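PDB 2FEF: hypothetical protein PA2201 from Pseudomonas aeruginosa, which is of unknown function but carries a C-terminal PoNi-type domain, consistent with a role as an immunity protein against a bacterial DNase toxin. Local coordinates for residues E106-W111 with L150-M155. Residues are numbered along the deposited sequence; the frame is centred on the assembly and turned at random.
Sequences ETAALW and LQLLAM
Ala108 and Leu152 mark the nearest backbone approach, 6.7 Å between their CA atoms, where helical segments 106-111 and 150-155 cross at -134° with their axes 10.8 Å apart. Leu152 is the largest single contributor to the contact, its two methyls reaching the other helix between Ala108 and the indole of Trp111. With CG of Leu152 anti to its own carbonyl carbon (chi1 -77°), both methyls meet the indole. CD1 of Leu152 sits over one face of it, 4.1 Å from the centroid of the five-membered ring of Trp111 and 17° off its normal, a CH-pi contact on the pyrrole half. The other methyl, Leu152 CD2, lies 3.9 Å from CD1 of Trp111 and also meets the backbone of Ala108, 4.1 Å from its CA. The small side chain of Ala108 probably allows this approach, its CB lying 4.4 Å from Leu152 CD2.

One turn before Trp111, CG2 of Thr107 lies at the edge of the indole, in its plane, and touches Gln151 OE1 at 3.9 Å, the two side chains crossing nearly at right angles. This is van der Waals contact, and no hydrogen bond joins the two segments, although just before segment 106-111 on the same helix Tyr104 OH bonds to Leu152 O. The buried polar groups bond to other parts of the chain: Thr107 OG1 to Ile103 O within its own helix, Trp111 NE1 to Ser84 OG, and Gln151 NE2 to the carbonyl oxygens of Ser84 and Ala252. Ser84, on helix 66-93, thus ties both sides of the contact to a third helix. The arrangement is a sparse, obliquely crossed helix-helix packing in the core of an all-helical fold, joining the long helix 97-127 of the PA2201 N-terminal domain-like region to helix 146-158.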
loop_
_atom_site.group_PDB
_atom_site.type_symbol
_atom_site.label_atom_id
_atom_site.label_comp_id
_atom_site.label_asym_id
_atom_site.label_seq_id
_atom_site.Cartn_x
_atom_site.Cartn_y
_atom_site.Cartn_z
ATOM N N GLU B 106 -8.038 -18.606 -7.466
ATOM C CA GLU B 106 -7.437 -17.336 -7.924
ATOM C C GLU B 106 -5.978 -17.215 -7.583
ATOM O O GLU B 106 -5.201 -16.588 -8.332
ATOM C CB GLU B 106 -8.201 -16.133 -7.371
ATOM C CG GLU B 106 -9.642 -16.052 -7.892
ATOM C CD GLU B 106 -9.662 -15.988 -9.400
ATOM O OE1 GLU B 106 -8.770 -15.323 -9.979
ATOM O OE2 GLU B 106 -10.560 -16.587 -10.010
ATOM N N THR B 107 -5.595 -17.794 -6.454
ATOM C CA THR B 107 -4.178 -17.846 -6.084
ATOM C C THR B 107 -3.411 -18.622 -7.173
ATOM O O THR B 107 -2.406 -18.131 -7.723
ATOM C CB THR B 107 -3.983 -18.544 -4.754
ATOM O OG1 THR B 107 -4.843 -17.945 -3.767
ATOM C CG2 THR B 107 -2.505 -18.497 -4.320
ATOM N N ALA B 108 -3.900 -19.813 -7.498
ATOM C CA ALA B 108 -3.318 -20.607 -8.581
ATOM C C ALA B 108 -3.331 -19.860 -9.925
ATOM O O ALA B 108 -2.322 -19.872 -10.651
ATOM C CB ALA B 108 -4.044 -21.953 -8.692
ATOM N N ALA B 109 -4.447 -19.193 -10.251
ATOM C CA ALA B 109 -4.549 -18.445 -11.522
ATOM C C ALA B 109 -3.547 -17.308 -11.546
ATOM O O ALA B 109 -2.927 -17.069 -12.549
ATOM C CB ALA B 109 -5.935 -17.883 -11.700
ATOM N N LEU B 110 -3.396 -16.585 -10.439
ATOM C CA LEU B 110 -2.466 -15.465 -10.446
ATOM C C LEU B 110 -1.027 -15.939 -10.611
ATOM O O LEU B 110 -0.263 -15.288 -11.326
ATOM C CB LEU B 110 -2.630 -14.570 -9.211
ATOM C CG LEU B 110 -3.892 -13.696 -9.209
ATOM C CD1 LEU B 110 -4.090 -13.211 -7.754
ATOM C CD2 LEU B 110 -3.806 -12.534 -10.264
ATOM N N TRP B 111 -0.650 -17.042 -9.941
ATOM C CA TRP B 111 0.692 -17.609 -10.149
ATOM C C TRP B 111 0.963 -18.027 -11.618
ATOM O O TRP B 111 2.032 -17.733 -12.173
ATOM C CB TRP B 111 0.934 -18.782 -9.193
ATOM C CG TRP B 111 1.363 -18.351 -7.810
ATOM C CD1 TRP B 111 0.564 -18.263 -6.681
ATOM C CD2 TRP B 111 2.668 -17.919 -7.416
ATOM N NE1 TRP B 111 1.321 -17.836 -5.613
ATOM C CE2 TRP B 111 2.601 -17.582 -6.041
ATOM C CE3 TRP B 111 3.889 -17.739 -8.103
ATOM C CZ2 TRP B 111 3.730 -17.132 -5.321
ATOM C CZ3 TRP B 111 5.005 -17.301 -7.392
ATOM C CH2 TRP B 111 4.907 -16.983 -6.010
ATOM N N LEU B 150 5.054 -25.443 -2.222
ATOM C CA LEU B 150 4.419 -26.395 -1.281
ATOM C C LEU B 150 2.933 -26.045 -1.154
ATOM O O LEU B 150 2.080 -26.926 -1.276
ATOM C CB LEU B 150 5.093 -26.335 0.114
ATOM C CG LEU B 150 4.376 -27.147 1.218
ATOM C CD1 LEU B 150 4.362 -28.622 0.816
ATOM C CD2 LEU B 150 5.130 -26.913 2.511
ATOM N N GLN B 151 2.627 -24.761 -0.903
ATOM C CA GLN B 151 1.228 -24.339 -0.765
ATOM C C GLN B 151 0.424 -24.665 -2.044
ATOM O O GLN B 151 -0.692 -25.179 -1.979
ATOM C CB GLN B 151 1.121 -22.811 -0.511
ATOM C CG GLN B 151 -0.346 -22.409 -0.180
ATOM C CD GLN B 151 -0.604 -20.932 -0.324
ATOM O OE1 GLN B 151 -0.683 -20.415 -1.446
ATOM N NE2 GLN B 151 -0.767 -20.244 0.808
ATOM N N LEU B 152 0.988 -24.341 -3.205
ATOM C CA LEU B 152 0.249 -24.543 -4.462
ATOM C C LEU B 152 -0.104 -26.017 -4.670
ATOM O O LEU B 152 -1.239 -26.332 -5.071
ATOM C CB LEU B 152 1.051 -24.012 -5.657
ATOM C CG LEU B 152 0.989 -22.484 -5.750
ATOM C CD1 LEU B 152 2.101 -22.061 -6.786
ATOM C CD2 LEU B 152 -0.396 -22.030 -6.158
ATOM N N LEU B 153 0.843 -26.916 -4.411
ATOM C CA LEU B 153 0.577 -28.337 -4.658
ATOM C C LEU B 153 -0.259 -28.913 -3.531
ATOM O O LEU B 153 -1.273 -29.549 -3.796
ATOM C CB LEU B 153 1.869 -29.150 -4.887
ATOM C CG LEU B 153 2.396 -29.124 -6.329
ATOM C CD1 LEU B 153 2.523 -27.685 -6.895
ATOM C CD2 LEU B 153 3.703 -29.853 -6.465
ATOM N N ALA B 154 0.145 -28.671 -2.277
ATOM C CA ALA B 154 -0.591 -29.279 -1.141
ATOM C C ALA B 154 -2.020 -28.751 -1.029
ATOM O O ALA B 154 -2.962 -29.532 -0.740
ATOM C CB ALA B 154 0.180 -29.060 0.181
HETATM N N MSE B 155 -2.210 -27.450 -1.311
HETATM C CA MSE B 155 -3.554 -26.886 -1.147
HETATM C C MSE B 155 -4.377 -27.287 -2.338
HETATM O O MSE B 155 -5.570 -27.428 -2.227
HETATM C CB MSE B 155 -3.578 -25.362 -0.907
HETATM C CG MSE B 155 -2.871 -24.840 0.403
HETATM SE SE MSE B 155 -3.487 -25.925 1.983
HETATM C CE MSE B 155 -2.089 -27.206 2.171
#